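Local atomic coordinates of protein kinase A regulatory subunit, putative (Trypanosoma cruzi, PDB entry 6FTF), a protein that is the regulatory subunit of a cAMP-independent protein kinase A and binds the nucleoside analogue 7-cyano-7-deazainosine in two separate pockets. Residues A[110-113]-A[114-118]; A[272-275]-A[276-279]. All coordinates share one frame; numbering follows the deposited sequence. Where two conformers were deposited one is given.

Interaction 1 of 2, residues A[110-113]-A[114-118]. With 7CI (7-cyano-7-deazainosine), chain F.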
ATOM      1  N   GLY A 110      -3.745 -14.025   7.846  1.00 10.73           N
ATOM      2  CA  GLY A 110      -2.794 -15.106   7.996  1.00 10.86           C
ATOM      3  C   GLY A 110      -1.356 -14.696   7.801  1.00 10.09           C
ATOM      4  O   GLY A 110      -0.450 -15.515   8.004  1.00 10.54           O
ATOM      5  N   GLU A 111      -1.119 -13.449   7.411  1.00 11.15           N
ATOM      6  CA  GLU A 111       0.237 -13.024   7.109  1.00 10.97           C
ATOM      7  C   GLU A 111       1.091 -12.870   8.356  1.00 11.87           C
ATOM      8  O   GLU A 111       2.301 -13.065   8.290  1.00 12.11           O
ATOM      9  CB  GLU A 111       0.209 -11.733   6.285  1.00 12.45           C
ATOM     10  CG  GLU A 111       0.113 -10.428   7.053  1.00 12.16           C
ATOM     11  CD  GLU A 111      -1.168 -10.207   7.816  1.00 11.49           C
ATOM     12  OE1 GLU A 111      -1.132  -9.314   8.713  1.00 11.57           O
ATOM     13  OE2 GLU A 111      -2.189 -10.869   7.532  1.00 11.44           O
ATOM     14  N   LEU A 112       0.483 -12.521   9.481  0.71  9.99           N
ATOM     15  CA  LEU A 112       1.245 -12.361  10.712  0.71 12.18           C
ATOM     16  C   LEU A 112       1.898 -13.679  11.103  0.71 11.90           C
ATOM     17  O   LEU A 112       3.085 -13.734  11.457  0.71 13.96           O
ATOM     18  CB  LEU A 112       0.285 -11.879  11.798  0.71 14.06           C
ATOM     19  CG  LEU A 112       0.808 -11.387  13.139  0.71 13.51           C
ATOM     20  CD1 LEU A 112       1.731 -10.212  12.982  0.71 14.98           C
ATOM     21  CD2 LEU A 112      -0.375 -10.968  13.978  0.71 13.99           C
ATOM     22  N   GLU A 113       1.131 -14.763  10.996  1.00 11.09           N
ATOM     23  CA  GLU A 113       1.605 -16.084  11.354  1.00 11.03           C
ATOM     24  C   GLU A 113       2.669 -16.587  10.390  1.00 11.81           C
ATOM     25  O   GLU A 113       3.623 -17.247  10.810  1.00 12.92           O
ATOM     26  CB  GLU A 113       0.415 -17.032  11.347  1.00 11.81           C
ATOM     27  CG  GLU A 113      -0.589 -16.759  12.456  1.00 12.07           C
ATOM     28  CD  GLU A 113      -1.423 -15.492  12.299  1.00 11.35           C
ATOM     29  OE1 GLU A 113      -1.627 -15.009  11.151  1.00 11.33           O
ATOM     30  OE2 GLU A 113      -1.896 -14.973  13.326  1.00 11.99           O
ATOM     31  N   LEU A 114       2.507 -16.316   9.090  1.00 11.26           N
ATOM     32  CA  LEU A 114       3.480 -16.770   8.099  1.00 11.54           C
ATOM     33  C   LEU A 114       4.768 -15.966   8.155  1.00 12.19           C
ATOM     34  O   LEU A 114       5.857 -16.528   8.020  1.00 13.58           O
ATOM     35  CB  LEU A 114       2.865 -16.716   6.704  1.00 11.76           C
ATOM     36  CG  LEU A 114       1.790 -17.760   6.437  1.00 11.19           C
ATOM     37  CD1 LEU A 114       1.072 -17.464   5.146  1.00 14.97           C
ATOM     38  CD2 LEU A 114       2.396 -19.132   6.404  1.00 17.98           C
ATOM     39  N   MET A 115       4.666 -14.657   8.355  1.00 11.02           N
ATOM     40  CA  MET A 115       5.857 -13.819   8.393  0.65 12.23           C
ATOM     41  C   MET A 115       6.679 -14.075   9.653  1.00 12.00           C
ATOM     42  O   MET A 115       7.915 -14.033   9.609  1.00 14.86           O
ATOM     43  CB  MET A 115       5.437 -12.351   8.295  0.65 12.89           C
ATOM     44  CG  MET A 115       6.571 -11.364   7.996  0.65 13.38           C
ATOM     45  SD  MET A 115       6.043  -9.634   7.791  0.65 13.23           S
ATOM     46  CE  MET A 115       5.203  -9.677   6.203  0.65 12.70           C
ATOM     47  N   TYR A 116       6.020 -14.316  10.782  1.00 10.82           N
ATOM     48  CA  TYR A 116       6.700 -14.392  12.071  1.00 10.98           C
ATOM     49  C   TYR A 116       6.681 -15.782  12.697  1.00 11.81           C
ATOM     50  O   TYR A 116       7.157 -15.949  13.834  1.00 14.15           O
ATOM     51  CB  TYR A 116       6.106 -13.345  13.016  1.00 11.45           C
ATOM     52  CG  TYR A 116       6.280 -11.932  12.491  1.00  9.65           C
ATOM     53  CD1 TYR A 116       7.537 -11.359  12.416  1.00  9.65           C
ATOM     54  CD2 TYR A 116       5.201 -11.173  12.065  1.00  9.97           C
ATOM     55  CE1 TYR A 116       7.715 -10.069  11.918  1.00  9.77           C
ATOM     56  CE2 TYR A 116       5.374  -9.899  11.590  1.00  9.11           C
ATOM     57  CZ  TYR A 116       6.623  -9.357  11.522  1.00  8.56           C
ATOM     58  OH  TYR A 116       6.708  -8.090  11.050  1.00 10.45           O
ATOM     59  N   ASP A 117       6.152 -16.777  11.989  1.00 12.64           N
ATOM     60  CA  ASP A 117       6.239 -18.186  12.380  0.62 14.79           C
ATOM     61  C   ASP A 117       5.700 -18.405  13.792  1.00 15.34           C
ATOM     62  O   ASP A 117       6.408 -18.825  14.708  1.00 16.79           O
ATOM     63  CB  ASP A 117       7.663 -18.733  12.224  0.62 18.64           C
ATOM     64  CG  ASP A 117       7.703 -20.254  12.202  0.62 24.41           C
ATOM     65  OD1 ASP A 117       6.732 -20.871  11.712  0.62 27.02           O
ATOM     66  OD2 ASP A 117       8.703 -20.829  12.676  0.62 29.84           O
ATOM     67  N   THR A 118       4.416 -18.126  13.954  1.00 14.97           N
ATOM     68  CA  THR A 118       3.783 -18.248  15.254  1.00 13.65           C
ATOM     69  C   THR A 118       2.363 -18.777  15.076  1.00 13.77           C
ATOM     70  O   THR A 118       1.767 -18.611  14.002  1.00 13.83           O
ATOM     71  CB  THR A 118       3.801 -16.872  15.946  1.00 17.76           C
ATOM     72  OG1 THR A 118       3.534 -17.002  17.351  1.00 19.73           O
ATOM     73  CG2 THR A 118       2.817 -15.890  15.287  1.00 17.79           C
TER
HETATM   74  C1  7CI F 605      -4.971 -10.321  11.466  1.00 11.60           C
HETATM   75  N1  7CI F 605      -4.564  -9.495  12.646  1.00 11.23           N
HETATM   76  O1  7CI F 605      -5.553 -11.525  11.941  1.00 10.93           O
HETATM   77  C2  7CI F 605      -4.702  -8.169  12.713  1.00 11.02           C
HETATM   78  N2  7CI F 605      -5.161  -7.286  11.792  1.00 12.11           N
HETATM   79  O2  7CI F 605      -4.205 -10.787   9.319  1.00 11.22           O
HETATM   80  C3  7CI F 605      -5.167  -5.980  12.113  1.00 11.97           C
HETATM   81  N3  7CI F 605      -4.718  -5.549  13.368  1.00 13.86           N
HETATM   82  O3  7CI F 605      -2.751 -12.770  10.214  1.00 10.94           O
HETATM   83  C4  7CI F 605      -4.251  -6.423  14.299  1.00 13.00           C
HETATM   84  N4  7CI F 605      -2.868  -9.168  17.125  1.00 23.08           N
HETATM   85  C5  7CI F 605      -4.224  -7.787  14.007  1.00 12.99           C
HETATM   86  O5  7CI F 605      -3.856  -5.942  15.401  1.00 18.63           O
HETATM   87  C6  7CI F 605      -3.822  -8.980  14.721  1.00 13.23           C
HETATM   88  C7  7CI F 605      -4.084 -10.011  13.806  1.00 12.93           C
HETATM   89  C8  7CI F 605      -3.302  -9.082  16.036  1.00 17.72           C
HETATM   90  C9  7CI F 605      -3.837 -10.711  10.636  1.00 10.24           C
HETATM   91  C10 7CI F 605      -3.467 -11.990  11.179  1.00 10.19           C
HETATM   92  C11 7CI F 605      -4.813 -12.625  11.458  1.00 10.57           C
HETATM   93  C12 7CI F 605      -4.762 -13.787  12.547  1.00 11.42           C
HETATM   94  O4  7CI F 605      -4.031 -13.359  13.676  1.00 11.79           O

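Interaction 2 of 2, residues A[272-275]-A[276-279]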
ATOM      1  N   ILE A 272      -7.133   9.149   4.812  1.00 14.76           N
ATOM      2  CA  ILE A 272      -7.593   9.966   3.692  1.00 13.62           C
ATOM      3  C   ILE A 272      -8.235  11.256   4.185  1.00 13.11           C
ATOM      4  O   ILE A 272      -8.014  12.324   3.601  1.00 13.68           O
ATOM      5  CB  ILE A 272      -8.507   9.150   2.760  1.00 16.27           C
ATOM      6  CG1 ILE A 272      -7.655   8.216   1.901  1.00 24.00           C
ATOM      7  CG2 ILE A 272      -9.346  10.061   1.874  1.00 20.13           C
ATOM      8  CD1 ILE A 272      -8.455   7.216   1.086  1.00 30.68           C
ATOM      9  N   ASP A 273      -9.030  11.197   5.256  1.00 14.69           N
ATOM     10  CA  ASP A 273      -9.641  12.427   5.742  1.00 15.26           C
ATOM     11  C   ASP A 273      -8.602  13.394   6.301  1.00 14.82           C
ATOM     12  O   ASP A 273      -8.781  14.612   6.198  1.00 19.13           O
ATOM     13  CB  ASP A 273     -10.753  12.114   6.745  1.00 19.30           C
ATOM     14  CG  ASP A 273     -11.982  11.489   6.075  1.00 26.44           C
ATOM     15  OD1 ASP A 273     -12.381  11.959   4.989  1.00 29.76           O
ATOM     16  OD2 ASP A 273     -12.548  10.526   6.635  1.00 30.43           O
ATOM     17  N   VAL A 274      -7.495  12.892   6.843  1.00 15.47           N
ATOM     18  CA  VAL A 274      -6.399  13.770   7.240  1.00 14.34           C
ATOM     19  C   VAL A 274      -5.805  14.458   6.013  1.00 13.62           C
ATOM     20  O   VAL A 274      -5.565  15.670   6.012  1.00 14.70           O
ATOM     21  CB  VAL A 274      -5.334  12.976   8.018  1.00 16.41           C
ATOM     22  CG1 VAL A 274      -4.113  13.839   8.322  1.00 18.47           C
ATOM     23  CG2 VAL A 274      -5.936  12.427   9.311  1.00 19.34           C
ATOM     24  N   LEU A 275      -5.552  13.695   4.948  1.00 12.11           N
ATOM     25  CA  LEU A 275      -4.961  14.265   3.742  1.00 11.70           C
ATOM     26  C   LEU A 275      -5.861  15.301   3.091  1.00 11.50           C
ATOM     27  O   LEU A 275      -5.364  16.270   2.494  1.00 12.95           O
ATOM     28  CB  LEU A 275      -4.654  13.148   2.749  1.00 12.13           C
ATOM     29  CG  LEU A 275      -3.604  12.141   3.220  1.00 11.53           C
ATOM     30  CD1 LEU A 275      -3.504  10.981   2.237  1.00 13.76           C
ATOM     31  CD2 LEU A 275      -2.249  12.785   3.398  1.00 13.91           C
ATOM     32  N   LYS A 276      -7.178  15.117   3.179  1.00 11.76           N
ATOM     33  CA  LYS A 276      -8.102  16.075   2.586  1.00 13.28           C
ATOM     34  C   LYS A 276      -8.117  17.423   3.313  1.00 14.22           C
ATOM     35  O   LYS A 276      -8.649  18.396   2.760  1.00 16.54           O
ATOM     36  CB  LYS A 276      -9.507  15.458   2.544  1.00 17.68           C
ATOM     37  CG  LYS A 276      -9.663  14.342   1.506  1.00 15.40           C
ATOM     38  CD  LYS A 276     -11.060  13.712   1.521  1.00 19.05           C
ATOM     39  CE  LYS A 276     -11.201  12.640   0.432  1.00 32.06           C
ATOM     40  NZ  LYS A 276     -11.372  13.189  -0.946  1.00 44.10           N
ATOM     41  N   ARG A 277      -7.529  17.512   4.510  1.00 14.31           N
ATOM     42  CA  ARG A 277      -7.456  18.754   5.274  1.00 15.68           C
ATOM     43  C   ARG A 277      -6.617  19.810   4.584  1.00 15.02           C
ATOM     44  O   ARG A 277      -6.644  20.975   4.993  1.00 15.63           O
ATOM     45  CB  ARG A 277      -6.752  18.547   6.620  1.00 26.38           C
ATOM     46  CG  ARG A 277      -7.411  17.692   7.685  1.00 35.48           C
ATOM     47  CD  ARG A 277      -6.385  17.498   8.819  1.00 39.65           C
ATOM     48  NE  ARG A 277      -6.830  16.599   9.880  1.00 45.74           N
ATOM     49  CZ  ARG A 277      -6.088  16.261  10.934  1.00 45.12           C
ATOM     50  NH1 ARG A 277      -4.858  16.748  11.075  1.00 41.10           N
ATOM     51  NH2 ARG A 277      -6.578  15.437  11.854  1.00 33.67           N
ATOM     52  N   CYS A 278      -5.854  19.434   3.562  1.00 21.43           N
ATOM     53  CA  CYS A 278      -5.067  20.423   2.849  1.00 13.99           C
ATOM     54  C   CYS A 278      -5.942  21.535   2.290  1.00 15.09           C
ATOM     55  O   CYS A 278      -5.448  22.655   2.114  1.00 14.41           O
ATOM     56  CB  CYS A 278      -4.255  19.745   1.743  1.00 21.79           C
ATOM     57  SG  CYS A 278      -5.250  18.949   0.474  0.83 17.95           S
ATOM     58  N   ALA A 279      -7.226  21.274   2.034  1.00 13.32           N
ATOM     59  CA  ALA A 279      -8.101  22.326   1.527  1.00 14.99           C
ATOM     60  C   ALA A 279      -8.147  23.533   2.455  1.00 16.35           C
ATOM     61  O   ALA A 279      -8.398  24.647   1.994  1.00 18.38           O
ATOM     62  CB  ALA A 279      -9.516  21.787   1.317  1.00 18.25           C
TER

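Interaction 1 of 2, residues A[110-113]-A[114-118]
The short helix of the phosphate-binding cassette is wound by backbone bonds from Leu-114 N to Gly-110 O, from Met-115 N to Glu-111 O and from Tyr-116 N to Leu-112 O. Gly-110 is its N-cap, and the residues of its first turn hold the ribose of 7-cyano-7-deazainosine. Ligand O3, the 3'-hydroxyl, is gripped three times: it accepts from Gly-110 N (2.9 Å) and, weakly, from Leu-112 N (3.3 Å), and it donates to Glu-113 OE1 (2.7 Å). Glu-113 folds back at its second torsion (chi2 71°), which brings both carboxylate oxygens to the sugar, OE2 taking the 5'-hydroxyl O4 at 2.7 Å. Val-121 N also bonds OE2, so three bonds in all hold the carboxylate. The 2'-hydroxyl O2 donates to Glu-111 OE2 (2.7 Å), while OE1 of that residue is held by Tyr-172 OH.

In cAMP-binding relatives the cassette surrounds a cyclic phosphate with the help of an arginine. Here the nucleoside carries no phosphate, and the acidic Glu-113 meets hydroxyl donors instead, consistent with a kinase that does not respond to cAMP.

Leu-112, in one of its two conformers, divides its methyls: CD2 approaches the nucleoside base and CD1 lies 3.7 Å from Tyr-116 CD2. CG of Met-115, likewise modelled twice, sits over the centre of one face of the same ring, 4.0 Å above its plane, and the phenol OH bonds Arg-153 NH1. Leu-114 turns to another side, against Leu-83 and Tyr-141. At the end of the helix Asp-117 adopts a positive phi (55°), and Glu-113 O accepts two weak bonds, from Asp-117 N and from Thr-118 N (3.4 Å).

Interaction 2 of 2, residues A[272-275]-A[276-279]
Ile-272 and Lys-276 lie side by side, one turn apart, where helix 272-275 gives way to a 3-10 segment that begins at Arg-277. The backbone bonds record the change of winding. Lys-276 N reaches Ile-272 O (2.9 Å) four residues back, as in an alpha helix, whereas Arg-277 N bonds Val-274 O (3.1 Å) only three back. This second bond arrives from well above the carbonyl plane, 60° out of it, in keeping with the tighter winding. Cys-278 N continues the three-residue spacing with a weak bond to Leu-275 O, and Ala-279 N bonds Lys-276 O at the same spacing.

Aliphatic contacts run alongside. Lys-276 extends back along the helix until its last torsion bends (chi4 -76°), and its CE presses on Ile-272 CG2 at 3.5 Å, tighter than a usual carbon contact. Arg-277, extended from CG to NE, runs beside Val-274 and spreads its guanidinium over the two methyls: CG1 stands 3.9 Å above the plane, offset toward the rim, and CG2 is 4.0 Å from NH2. Cys-278 folds its sulfur back over the preceding turn, leaving SG 3.4 Å from Leu-275 O.

Apolar contacts outside the turn involve Ile-272, Leu-275 and Cys-278. Leu-275 is buried against Phe-165, Leu-239 and Phe-264, and Ile-272 also touches Leu-239 and Phe-264; Cys-278 rests on Leu-236 and Tyr-284.

Charge probably contributes little across this turn. Asp-273 OD1 approaches CD of Lys-276, but it stays 6.1 Å from NZ, too far for a salt bridge. The two basic side chains therefore lend mainly their carbon chains and a guanidinium face to the contact, while main-chain bonds hold the turn itself.

How the interactions relate
Interaction 1 comes first along the chain, within the first cyclic nucleotide-binding domain; interaction 2 follows far later, in the C-terminal part between helices 264-268 and 285-293. They lie on opposite sides of the chain's centre, their own centres 34 Å apart and their nearest atoms about 20 Å apart, and they share no helix or sheet. Each nevertheless belongs to the surroundings of a bound nucleoside. Residues 110-113 grip one ligand directly. Ile-272, Leu-275 and Cys-278 instead touch helix 235-240, the second domain's counterpart of helix 111-116, with the Cys-278 side chain about 7 Å from a ligand. One contact thus forms part of a pocket, the other packs beside what is, by analogy, probably a ligand-binding element.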